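Local coordinates for LEOA (Escherichia coli, PDB 4AUR), which is a bacterial dynamin-like protein that probably binds and hydrolyses GTP, at residues 354-358 with 359-363; 372-375 with 376-380; 470-474 with 475-479. All coordinates share one frame; numbering follows the deposited sequence.

Overall arrangement
All three contacts lie in the dynamin-like helical region of this elongated chain. Their centres are about 73, 55 and 83 Å from the chain centre, all on the same side of it. All three are structural packing, far from the probable GTP site in the domain built on the mixed sheet. Interactions 1 and 3 have centres about 11 Å apart and touch directly. Tyr361 OH probably donates to Gly471 O at 2.7 Å. Interaction 2 follows on the next helix, its centre about 17 Å from that of interaction 1. Glu358 of interaction 1 packs against Arg373 of interaction 2. Interactions 2 and 3 do not touch; their centres lie about 28 Å apart, their nearest atoms about 15 Å.

Interaction 1. Residues 354-358 with 359-363; sequences FMDDE and LGYTE
The carbonyl oxygen of Met355 takes two backbone donors, Leu359 N and Gly360 N, where the helix widens into a pi-type turn. Gly360 N lies 2.5 Å from Met355 O, almost in line with the carbonyl bond (C=O...N angle 175°). Leu359 N lies 3.3 Å from the same Met355 O and approaches from above the carbonyl plane. The chain leaves the helix at Gly360, which has a positive phi of 107°.

Tyr361, the next residue, lays its side chain beside Met355. Its chi1 of 177° sets CG opposite the backbone N, and the ring comes up against the end of Met355. Met355 is a selenomethionine. Its methyl carbon CE points at one face of the Tyr361 ring, though its modelled closeness is doubtful. SE stands farther off above that face, 5.1 Å from the centroid of the Tyr361 ring. Asp356 approaches the same ring near its plane, with OD1 4.0 Å from Tyr361 CB. The other oxygen, OD2, is held by a salt bridge to Arg352. Tyr361 OH has its partner in Gly471 O.

On a different side of the turn, Leu359 reaches Phe354. Its CD1 lies 3.4 Å from Phe354 CE2, and the two side chains meet at a slant. Both are buried and also pack on Ile507 of helix 489-518. Glu358 directs its carboxylate away from the turn, where OE2 is bonded to Gln342 NE2.

The whole is a helix C-terminal turn of pi type, followed by a positive-phi glycine, with a Met-aromatic contact between the last turn and the loop.

Interaction 2. Residues 372-375 with 376-380; sequences LRIK and QSVDR
Lys375 and Asp379 form a long salt bridge one turn apart in the middle of a regular alpha-helical stretch. The stretch lies near the start of helix 368-408. The closer approach is made by the aliphatic part of the lysine: Lys375 CE lies 3.4 Å from Asp379 OD2. The ammonium group adds only a long salt bridge. Lys375 NZ stands 3.9 Å from Asp379 OD1 and equally far from OD2, so the ion pair is loose. With chi1 at -80°, Asp379 swings CG away from its own carbonyl carbon, which turns the carboxylate back over the preceding turn. The two side chains slant across each other. The pair lies on a different side of the helix from Ile374 and Val378, and Lys375 is exposed to solvent.

The backbone beneath is mostly i to i+4 bonding. Asp379 N binds Lys375 O at 2.8 Å. Val378 N binds Ile374 O at 3.0 Å. Gln376 N reaches Leu372 O at 3.2 Å. Ser377 N is held less firmly. It makes a weak i to i+4 bond to Arg373 O and a weak i to i+3 bond to Ile374 O.

A second side-chain pair marks another face of the helix. Ile374 and Val378 lie side by side and point the same way. Their CG2 atoms are 4.1 Å apart, which makes a short apolar strip along the helix. The Val378 CG2 methyl also rests 3.4 Å from Ile374 O.

This strip turns toward helix 489-518. Ile374 packs on Pro510 and Phe511 there, and Val378 on Ile514. Helix 275-343 covers a further side, where Ser377 meets Leu332 and Met335, and Arg373 also touches Met335.

Interaction 3. Residues 470-474 with 475-479; sequences AGPVG and AAFTI
The Phe477 ring has backbone on both faces. Gly471 CA sits over the centre of one face, 3.5 Å from the Phe477 centroid and only 5° off the ring normal, a CH-pi contact. The opposite face has Ile479 N above it, more distant and offset toward the rim. Around the ring the approaches are oblique. Ala470 O comes 3.3 Å from Phe477 CD2, and Pro472 CD lies 3.8 Å from Phe477 CD1. The proline and phenylalanine side chains cross at about a right angle. The first torsion of Phe477 is fully extended (chi1 -180°), and this carries the ring across to the Gly471 backbone.

Between Gly471 and Phe477 the chain reverses in a type II beta turn from Pro472 to Ala475. Gly474 takes the third position, with a positive phi of 69°. The closing bond, Ala475 N to Pro472 O, is weak at 3.4 Å. Pro472 CG and Ala475 CB add a light apolar contact across the turn at 4.1 Å.

The loop lies between helices 464-467 and 481-484 and folds against helix 351-359. Arg352 of that helix donates through NH1 to both Ala470 O and Pro472 O, and it also touches Phe477. Ala470 packs on Met355 of the same helix.

Interaction 1. Residues 354-358 with 359-363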
loop_
_atom_site.group_PDB
_atom_site.type_symbol
_atom_site.label_atom_id
_atom_site.label_comp_id
_atom_site.label_asym_id
_atom_site.label_seq_id
_atom_site.Cartn_x
_atom_site.Cartn_y
_atom_site.Cartn_z
ATOM N N PHE A 354 50.581 -19.158 53.840
ATOM C CA PHE A 354 49.895 -18.116 53.111
ATOM C C PHE A 354 50.195 -18.173 51.632
ATOM O O PHE A 354 49.286 -18.162 50.844
ATOM C CB PHE A 354 50.247 -16.741 53.643
ATOM C CG PHE A 354 49.672 -15.614 52.822
ATOM C CD1 PHE A 354 48.330 -15.297 52.907
ATOM C CD2 PHE A 354 50.479 -14.874 51.965
ATOM C CE1 PHE A 354 47.801 -14.263 52.170
ATOM C CE2 PHE A 354 49.946 -13.847 51.207
ATOM C CZ PHE A 354 48.600 -13.539 51.312
HETATM N N MSE A 355 51.467 -18.248 51.265
HETATM C CA MSE A 355 51.867 -18.341 49.877
HETATM C C MSE A 355 51.283 -19.571 49.214
HETATM O O MSE A 355 50.864 -19.527 48.054
HETATM C CB MSE A 355 53.385 -18.423 49.806
HETATM C CG MSE A 355 54.080 -17.185 50.342
HETATM SE SE MSE A 355 56.058 -17.378 50.503
HETATM C CE MSE A 355 56.392 -18.791 49.180
ATOM N N ASP A 356 51.272 -20.694 49.926
ATOM C CA ASP A 356 50.784 -21.955 49.347
ATOM C C ASP A 356 49.292 -21.915 49.032
ATOM O O ASP A 356 48.817 -22.467 48.018
ATOM C CB ASP A 356 50.988 -23.117 50.319
ATOM C CG ASP A 356 52.229 -23.929 50.044
ATOM O OD1 ASP A 356 52.738 -23.974 48.910
ATOM O OD2 ASP A 356 52.683 -24.569 51.015
ATOM N N ASP A 357 48.556 -21.299 49.942
ATOM C CA ASP A 357 47.127 -21.496 49.998
ATOM C C ASP A 357 46.401 -20.357 49.349
ATOM O O ASP A 357 45.285 -20.546 48.895
ATOM C CB ASP A 357 46.688 -21.697 51.457
ATOM C CG ASP A 357 47.160 -23.059 52.035
ATOM O OD1 ASP A 357 47.330 -24.017 51.251
ATOM O OD2 ASP A 357 47.368 -23.167 53.260
ATOM N N GLU A 358 47.049 -19.198 49.245
ATOM C CA GLU A 358 46.424 -18.036 48.672
ATOM C C GLU A 358 47.009 -17.504 47.373
ATOM O O GLU A 358 46.260 -16.974 46.554
ATOM C CB GLU A 358 46.414 -16.963 49.709
ATOM C CG GLU A 358 45.538 -17.323 50.903
ATOM C CD GLU A 358 44.064 -17.221 50.576
ATOM O OE1 GLU A 358 43.735 -17.204 49.386
ATOM O OE2 GLU A 358 43.234 -17.134 51.495
ATOM N N LEU A 359 48.314 -17.694 47.169
ATOM C CA LEU A 359 49.064 -17.161 46.037
ATOM C C LEU A 359 49.582 -18.207 45.080
ATOM O O LEU A 359 49.548 -18.025 43.868
ATOM C CB LEU A 359 50.287 -16.436 46.579
ATOM C CG LEU A 359 50.043 -15.085 47.260
ATOM C CD1 LEU A 359 51.169 -14.673 48.198
ATOM C CD2 LEU A 359 49.897 -14.030 46.191
ATOM N N GLY A 360 50.139 -19.277 45.625
ATOM C CA GLY A 360 50.685 -20.370 44.825
ATOM C C GLY A 360 52.180 -20.286 44.907
ATOM O O GLY A 360 52.703 -19.215 44.786
ATOM N N TYR A 361 52.882 -21.401 45.123
ATOM C CA TYR A 361 54.337 -21.345 45.295
ATOM C C TYR A 361 55.009 -22.538 44.637
ATOM O O TYR A 361 54.814 -23.655 45.064
ATOM C CB TYR A 361 54.671 -21.245 46.791
ATOM C CG TYR A 361 56.146 -21.241 47.139
ATOM C CD1 TYR A 361 57.085 -20.542 46.370
ATOM C CD2 TYR A 361 56.594 -21.903 48.256
ATOM C CE1 TYR A 361 58.428 -20.541 46.694
ATOM C CE2 TYR A 361 57.925 -21.912 48.591
ATOM C CZ TYR A 361 58.839 -21.235 47.813
ATOM O OH TYR A 361 60.173 -21.277 48.185
ATOM N N THR A 362 55.810 -22.272 43.609
ATOM C CA THR A 362 56.308 -23.285 42.674
ATOM C C THR A 362 57.803 -23.016 42.366
ATOM O O THR A 362 58.324 -21.964 42.740
ATOM C CB THR A 362 55.466 -23.230 41.375
ATOM O OG1 THR A 362 54.091 -23.475 41.676
ATOM C CG2 THR A 362 55.885 -24.275 40.391
ATOM N N GLU A 363 58.511 -23.934 41.716
ATOM C CA GLU A 363 59.879 -23.618 41.276
ATOM C C GLU A 363 59.876 -22.335 40.440
ATOM O O GLU A 363 60.653 -21.426 40.711
ATOM C CB GLU A 363 60.507 -24.792 40.502
ATOM C CG GLU A 363 61.761 -24.461 39.677
ATOM C CD GLU A 363 63.001 -24.083 40.506
ATOM O OE1 GLU A 363 62.890 -23.829 41.738
ATOM O OE2 GLU A 363 64.106 -24.047 39.909
#

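Interaction 2. Residues 372-375 with 376-380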
loop_
_atom_site.group_PDB
_atom_site.type_symbol
_atom_site.label_atom_id
_atom_site.label_comp_id
_atom_site.label_asym_id
_atom_site.label_seq_id
_atom_site.Cartn_x
_atom_site.Cartn_y
_atom_site.Cartn_z
ATOM N N LEU A 372 45.156 -17.656 38.428
ATOM C CA LEU A 372 44.016 -18.426 37.997
ATOM C C LEU A 372 42.744 -17.901 38.562
ATOM O O LEU A 372 41.724 -18.063 37.928
ATOM C CB LEU A 372 44.111 -19.869 38.459
ATOM C CG LEU A 372 45.226 -20.683 37.873
ATOM C CD1 LEU A 372 44.985 -22.114 38.293
ATOM C CD2 LEU A 372 45.269 -20.524 36.365
ATOM N N ARG A 373 42.752 -17.343 39.766
ATOM C CA ARG A 373 41.475 -16.896 40.300
ATOM C C ARG A 373 41.073 -15.523 39.774
ATOM O O ARG A 373 39.931 -15.307 39.452
ATOM C CB ARG A 373 41.331 -17.065 41.815
ATOM C CG ARG A 373 42.268 -16.305 42.690
ATOM C CD ARG A 373 42.099 -16.767 44.136
ATOM N NE ARG A 373 40.757 -16.478 44.626
ATOM C CZ ARG A 373 40.458 -15.748 45.696
ATOM N NH1 ARG A 373 41.397 -15.204 46.467
ATOM N NH2 ARG A 373 39.178 -15.575 46.008
ATOM N N ILE A 374 42.016 -14.622 39.615
ATOM C CA ILE A 374 41.755 -13.425 38.851
ATOM C C ILE A 374 41.285 -13.772 37.432
ATOM O O ILE A 374 40.330 -13.194 36.911
ATOM C CB ILE A 374 43.013 -12.562 38.765
ATOM C CG1 ILE A 374 43.350 -12.009 40.146
ATOM C CG2 ILE A 374 42.852 -11.452 37.717
ATOM C CD1 ILE A 374 44.587 -11.124 40.165
ATOM N N LYS A 375 41.974 -14.699 36.787
ATOM C CA LYS A 375 41.676 -15.007 35.396
ATOM C C LYS A 375 40.253 -15.495 35.198
ATOM O O LYS A 375 39.610 -15.195 34.218
ATOM C CB LYS A 375 42.634 -16.054 34.881
ATOM C CG LYS A 375 42.102 -16.724 33.656
ATOM C CD LYS A 375 43.171 -17.129 32.693
ATOM C CE LYS A 375 42.514 -17.906 31.568
ATOM N NZ LYS A 375 43.044 -17.385 30.288
ATOM N N GLN A 376 39.776 -16.266 36.140
ATOM C CA GLN A 376 38.483 -16.884 36.076
ATOM C C GLN A 376 37.376 -15.829 36.272
ATOM O O GLN A 376 36.273 -15.966 35.762
ATOM C CB GLN A 376 38.485 -17.947 37.169
ATOM C CG GLN A 376 37.250 -18.801 37.312
ATOM C CD GLN A 376 36.799 -18.835 38.765
ATOM O OE1 GLN A 376 35.660 -18.453 39.083
ATOM N NE2 GLN A 376 37.718 -19.241 39.671
ATOM N N SER A 377 37.692 -14.771 37.010
ATOM C CA SER A 377 36.815 -13.622 37.194
ATOM C C SER A 377 36.753 -12.714 35.965
ATOM O O SER A 377 35.711 -12.142 35.667
ATOM C CB SER A 377 37.317 -12.792 38.363
ATOM O OG SER A 377 36.765 -13.259 39.564
ATOM N N VAL A 378 37.892 -12.560 35.299
ATOM C CA VAL A 378 38.000 -11.779 34.085
ATOM C C VAL A 378 37.365 -12.494 32.915
ATOM O O VAL A 378 36.555 -11.920 32.189
ATOM C CB VAL A 378 39.455 -11.526 33.733
ATOM C CG1 VAL A 378 39.585 -10.898 32.361
ATOM C CG2 VAL A 378 40.072 -10.628 34.772
ATOM N N ASP A 379 37.755 -13.743 32.732
ATOM C CA ASP A 379 37.084 -14.614 31.814
ATOM C C ASP A 379 35.561 -14.517 32.007
ATOM O O ASP A 379 34.845 -14.291 31.065
ATOM C CB ASP A 379 37.580 -16.063 31.990
ATOM C CG ASP A 379 38.950 -16.346 31.292
ATOM O OD1 ASP A 379 39.761 -15.424 31.025
ATOM O OD2 ASP A 379 39.218 -17.539 31.020
ATOM N N ARG A 380 35.050 -14.667 33.217
ATOM C CA ARG A 380 33.587 -14.692 33.392
ATOM C C ARG A 380 32.913 -13.420 32.857
ATOM O O ARG A 380 31.827 -13.476 32.285
ATOM C CB ARG A 380 33.222 -14.925 34.852
ATOM C CG ARG A 380 31.756 -15.231 35.130
ATOM C CD ARG A 380 31.635 -15.905 36.502
ATOM N NE ARG A 380 30.378 -15.624 37.212
ATOM C CZ ARG A 380 30.142 -15.924 38.496
ATOM N NH1 ARG A 380 31.071 -16.519 39.248
ATOM N NH2 ARG A 380 28.969 -15.620 39.041
#

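Interaction 3. Residues 470-474 with 475-479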
loop_
_atom_site.group_PDB
_atom_site.type_symbol
_atom_site.label_atom_id
_atom_site.label_comp_id
_atom_site.label_asym_id
_atom_site.label_seq_id
_atom_site.Cartn_x
_atom_site.Cartn_y
_atom_site.Cartn_z
ATOM N N ALA A 470 60.394 -19.049 53.349
ATOM C CA ALA A 470 59.318 -19.768 52.695
ATOM C C ALA A 470 59.540 -21.269 52.719
ATOM O O ALA A 470 58.593 -22.044 52.886
ATOM C CB ALA A 470 59.185 -19.295 51.258
ATOM N N GLY A 471 60.781 -21.689 52.513
ATOM C CA GLY A 471 61.105 -23.106 52.519
ATOM C C GLY A 471 61.159 -23.689 51.128
ATOM O O GLY A 471 60.714 -23.063 50.164
ATOM N N PRO A 472 61.724 -24.895 51.009
ATOM C CA PRO A 472 61.831 -25.526 49.708
ATOM C C PRO A 472 60.445 -25.876 49.178
ATOM O O PRO A 472 59.622 -26.407 49.923
ATOM C CB PRO A 472 62.638 -26.785 50.003
ATOM C CG PRO A 472 62.337 -27.094 51.434
ATOM C CD PRO A 472 62.274 -25.744 52.079
ATOM N N VAL A 473 60.210 -25.578 47.900
ATOM C CA VAL A 473 58.899 -25.716 47.273
ATOM C C VAL A 473 58.353 -27.118 47.429
ATOM O O VAL A 473 59.106 -28.080 47.337
ATOM C CB VAL A 473 58.980 -25.391 45.768
ATOM C CG1 VAL A 473 57.758 -25.901 44.996
ATOM C CG2 VAL A 473 59.155 -23.901 45.584
ATOM N N GLY A 474 57.047 -27.218 47.690
ATOM C CA GLY A 474 56.332 -28.496 47.669
ATOM C C GLY A 474 56.678 -29.486 48.764
ATOM O O GLY A 474 56.246 -30.646 48.703
ATOM N N ALA A 475 57.431 -29.029 49.769
ATOM C CA ALA A 475 57.780 -29.844 50.945
ATOM C C ALA A 475 57.119 -29.357 52.224
ATOM O O ALA A 475 56.782 -28.198 52.357
ATOM C CB ALA A 475 59.292 -29.879 51.140
ATOM N N ALA A 476 56.964 -30.277 53.170
ATOM C CA ALA A 476 56.545 -29.951 54.533
ATOM C C ALA A 476 57.626 -29.087 55.148
ATOM O O ALA A 476 58.803 -29.477 55.183
ATOM C CB ALA A 476 56.350 -31.226 55.351
ATOM N N PHE A 477 57.235 -27.910 55.616
ATOM C CA PHE A 477 58.204 -26.961 56.122
ATOM C C PHE A 477 57.758 -26.221 57.372
ATOM O O PHE A 477 56.742 -25.522 57.354
ATOM C CB PHE A 477 58.507 -25.954 55.043
ATOM C CG PHE A 477 59.505 -24.923 55.446
ATOM C CD1 PHE A 477 60.856 -25.237 55.516
ATOM C CD2 PHE A 477 59.100 -23.631 55.738
ATOM C CE1 PHE A 477 61.782 -24.282 55.886
ATOM C CE2 PHE A 477 60.023 -22.670 56.104
ATOM C CZ PHE A 477 61.366 -22.999 56.178
ATOM N N THR A 478 58.527 -26.402 58.454
ATOM C CA THR A 478 58.557 -25.468 59.590
ATOM C C THR A 478 59.975 -24.870 59.685
ATOM O O THR A 478 60.952 -25.475 59.230
ATOM C CB THR A 478 58.185 -26.140 60.933
ATOM O OG1 THR A 478 59.064 -27.245 61.171
ATOM C CG2 THR A 478 56.716 -26.620 60.944
ATOM N N ILE A 479 60.080 -23.692 60.285
ATOM C CA ILE A 479 61.339 -22.957 60.315
ATOM C C ILE A 479 62.290 -23.504 61.386
ATOM O O ILE A 479 61.912 -23.665 62.553
ATOM C CB ILE A 479 61.093 -21.455 60.566
ATOM C CG1 ILE A 479 60.152 -20.876 59.490
ATOM C CG2 ILE A 479 62.423 -20.706 60.618
ATOM C CD1 ILE A 479 59.663 -19.466 59.760
#